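PDB 4KKM: polyprenyl synthetase, which probably catalyses chain-elongating condensations of allylic diphosphates with isopentenyl diphosphate, as a magnesium-dependent prenyltransferase of the FPP/GGPP synthase family. Local coordinates for residues Q181-A186 with V192-P197. Numbering follows the deposited sequence. Where two conformers were deposited one is given.
Sequences QAIDLA and VPFDLP
Phe-194 reaches from the loop before helix 196-206 to Ile-183 and Ala-186 on helix 177-188, an example of how one aromatic side chain can bridge a gap between backbones whose nearest CA atoms, those of Ala-186 and Phe-194, stay 9.6 Å apart. Its CB points toward the helix, and CG lies anti to the carbonyl carbon (chi1 -73°); from there the ring extends across to helix 177-188. CD2 stands 4.3 Å from Ile-183 CG2, the methyl branch anti to the backbone N, and CE2 comes closer, 3.8 Å from the same methyl. CE2 also lies 3.6 Å from Ile-183 O, which sits at the ring edge near its plane, where the ring's positive rim would probably suit a carbonyl oxygen. At the tip, CZ packs 3.9 Å from Ala-186 C, with the CB of Ala-186 at 4.2 Å from CZ. With the ring cut back to an alanine here, Ile-183 CG2 and O and the Ala-186 methyl would probably lose their neighbour from the loop, opening a gap between it and the helix. Close by, Ile-183 also meets Leu-202 and Phe-194 meets Ile-199, while Arg-53 of the second subunit packs on Ile-183, and Pro-52 of that subunit on Ala-186. Asp-195 N-caps helix 196-206, and its OD1 is hydrogen-bonded to Thr-198 OG1; the contact packs the loop joining the two helices back onto the first, within the all-helical prenyl synthase fold.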
ATOM      1  N   GLN B 181      14.575   1.436   2.419  0.57 22.42           N
ATOM      2  CA  GLN B 181      14.896   0.209   1.695  0.57 26.99           C
ATOM      3  C   GLN B 181      15.708   0.516   0.444  0.57 27.20           C
ATOM      4  O   GLN B 181      16.637  -0.215   0.099  0.57 26.30           O
ATOM      5  CB  GLN B 181      13.618  -0.545   1.300  0.57 26.28           C
ATOM      6  CG  GLN B 181      12.902  -1.246   2.447  0.57 29.59           C
ATOM      7  CD  GLN B 181      13.711  -2.392   3.023  0.57 36.34           C
ATOM      8  OE1 GLN B 181      14.783  -2.185   3.579  0.57 37.04           O
ATOM      9  NE2 GLN B 181      13.201  -3.611   2.884  0.57 43.39           N
ATOM     10  N   ALA B 182      15.344   1.605  -0.224  1.00 25.97           N
ATOM     11  CA  ALA B 182      16.015   2.028  -1.451  1.00 27.20           C
ATOM     12  C   ALA B 182      17.446   2.475  -1.185  1.00 29.91           C
ATOM     13  O   ALA B 182      18.343   2.152  -1.956  1.00 28.15           O
ATOM     14  CB  ALA B 182      15.236   3.142  -2.137  1.00 26.52           C
ATOM     15  N   ILE B 183      17.656   3.240  -0.112  1.00 27.70           N
ATOM     16  CA  ILE B 183      19.007   3.677   0.241  1.00 26.40           C
ATOM     17  C   ILE B 183      19.883   2.464   0.545  1.00 27.06           C
ATOM     18  O   ILE B 183      21.041   2.402   0.131  1.00 27.22           O
ATOM     19  CB  ILE B 183      19.015   4.655   1.438  1.00 25.08           C
ATOM     20  CG1 ILE B 183      18.266   5.934   1.073  1.00 25.56           C
ATOM     21  CG2 ILE B 183      20.451   4.991   1.852  1.00 28.00           C
ATOM     22  CD1 ILE B 183      18.115   6.909   2.218  1.00 28.37           C
ATOM     23  N   ASP B 184      19.314   1.483   1.239  1.00 25.46           N
ATOM     24  CA  ASP B 184      20.050   0.264   1.556  1.00 28.74           C
ATOM     25  C   ASP B 184      20.419  -0.481   0.274  1.00 28.98           C
ATOM     26  O   ASP B 184      21.559  -0.918   0.094  1.00 30.40           O
ATOM     27  CB  ASP B 184      19.222  -0.638   2.475  1.00 33.44           C
ATOM     28  CG  ASP B 184      20.081  -1.464   3.414  1.00 40.42           C
ATOM     29  OD1 ASP B 184      21.268  -1.120   3.604  1.00 38.04           O
ATOM     30  OD2 ASP B 184      19.562  -2.453   3.972  1.00 45.53           O
ATOM     31  N   LEU B 185      19.450  -0.614  -0.625  1.00 26.28           N
ATOM     32  CA  LEU B 185      19.705  -1.229  -1.929  1.00 24.57           C
ATOM     33  C   LEU B 185      20.794  -0.482  -2.708  1.00 28.01           C
ATOM     34  O   LEU B 185      21.661  -1.099  -3.337  1.00 32.02           O
ATOM     35  CB  LEU B 185      18.408  -1.284  -2.740  1.00 26.99           C
ATOM     36  CG  LEU B 185      18.502  -1.797  -4.180  1.00 31.22           C
ATOM     37  CD1 LEU B 185      18.925  -3.251  -4.199  1.00 35.10           C
ATOM     38  CD2 LEU B 185      17.168  -1.616  -4.898  1.00 29.38           C
ATOM     39  N   ALA B 186      20.757   0.847  -2.657  1.00 24.21           N
ATOM     40  CA  ALA B 186      21.786   1.652  -3.306  1.00 29.04           C
ATOM     41  C   ALA B 186      23.171   1.380  -2.712  1.00 32.14           C
ATOM     42  O   ALA B 186      24.163   1.309  -3.436  1.00 30.15           O
ATOM     43  CB  ALA B 186      21.449   3.125  -3.196  1.00 31.57           C
ATOM     44  N   VAL B 192      30.940   2.596  -3.625  1.00 32.83           N
ATOM     45  CA  VAL B 192      31.313   3.762  -2.833  1.00 35.20           C
ATOM     46  C   VAL B 192      30.698   3.623  -1.449  1.00 34.38           C
ATOM     47  O   VAL B 192      29.485   3.574  -1.323  1.00 30.65           O
ATOM     48  CB  VAL B 192      30.827   5.082  -3.482  1.00 37.61           C
ATOM     49  CG1 VAL B 192      31.191   6.272  -2.608  1.00 37.32           C
ATOM     50  CG2 VAL B 192      31.425   5.253  -4.883  1.00 34.53           C
ATOM     51  N   PRO B 193      31.541   3.533  -0.410  1.00 34.02           N
ATOM     52  CA  PRO B 193      31.054   3.384   0.967  1.00 35.11           C
ATOM     53  C   PRO B 193      30.300   4.627   1.427  1.00 31.37           C
ATOM     54  O   PRO B 193      30.769   5.742   1.220  1.00 34.27           O
ATOM     55  CB  PRO B 193      32.345   3.228   1.783  1.00 35.11           C
ATOM     56  CG  PRO B 193      33.390   2.829   0.790  1.00 42.14           C
ATOM     57  CD  PRO B 193      33.009   3.500  -0.489  1.00 37.54           C
ATOM     58  N   PHE B 194      29.141   4.438   2.043  1.00 28.40           N
ATOM     59  CA  PHE B 194      28.359   5.573   2.512  1.00 27.55           C
ATOM     60  C   PHE B 194      29.019   6.189   3.745  1.00 35.93           C
ATOM     61  O   PHE B 194      29.863   5.557   4.377  1.00 33.51           O
ATOM     62  CB  PHE B 194      26.921   5.152   2.812  1.00 26.98           C
ATOM     63  CG  PHE B 194      26.100   4.883   1.585  1.00 32.83           C
ATOM     64  CD1 PHE B 194      26.666   4.942   0.324  1.00 36.78           C
ATOM     65  CD2 PHE B 194      24.748   4.600   1.695  1.00 35.58           C
ATOM     66  CE1 PHE B 194      25.904   4.702  -0.809  1.00 38.85           C
ATOM     67  CE2 PHE B 194      23.981   4.369   0.570  1.00 35.84           C
ATOM     68  CZ  PHE B 194      24.557   4.418  -0.680  1.00 37.40           C
ATOM     69  N   ASP B 195      28.652   7.429   4.064  1.00 30.03           N
ATOM     70  CA  ASP B 195      29.202   8.110   5.229  1.00 30.40           C
ATOM     71  C   ASP B 195      28.209   8.095   6.381  1.00 28.13           C
ATOM     72  O   ASP B 195      27.092   7.588   6.247  1.00 28.95           O
ATOM     73  CB  ASP B 195      29.594   9.556   4.892  1.00 34.71           C
ATOM     74  CG  ASP B 195      28.421  10.380   4.365  1.00 34.72           C
ATOM     75  OD1 ASP B 195      27.354   9.805   4.081  1.00 38.29           O
ATOM     76  OD2 ASP B 195      28.572  11.608   4.217  1.00 37.07           O
ATOM     77  N   LEU B 196      28.617   8.660   7.512  1.00 30.16           N
ATOM     78  CA  LEU B 196      27.754   8.688   8.695  1.00 34.93           C
ATOM     79  C   LEU B 196      26.401   9.401   8.486  1.00 27.53           C
ATOM     80  O   LEU B 196      25.365   8.866   8.869  1.00 29.43           O
ATOM     81  CB  LEU B 196      28.505   9.245   9.913  1.00 36.87           C
ATOM     82  CG  LEU B 196      27.765   9.112  11.246  1.00 37.45           C
ATOM     83  CD1 LEU B 196      27.491   7.641  11.554  1.00 35.33           C
ATOM     84  CD2 LEU B 196      28.560   9.770  12.375  1.00 38.20           C
ATOM     85  N   PRO B 197      26.400  10.611   7.886  1.00 34.35           N
ATOM     86  CA  PRO B 197      25.110  11.243   7.573  1.00 32.48           C
ATOM     87  C   PRO B 197      24.161  10.381   6.727  1.00 30.58           C
ATOM     88  O   PRO B 197      22.953  10.390   6.971  1.00 28.72           O
ATOM     89  CB  PRO B 197      25.524  12.485   6.774  1.00 37.49           C
ATOM     90  CG  PRO B 197      26.859  12.835   7.320  1.00 37.72           C
ATOM     91  CD  PRO B 197      27.529  11.515   7.588  1.00 39.24           C
TER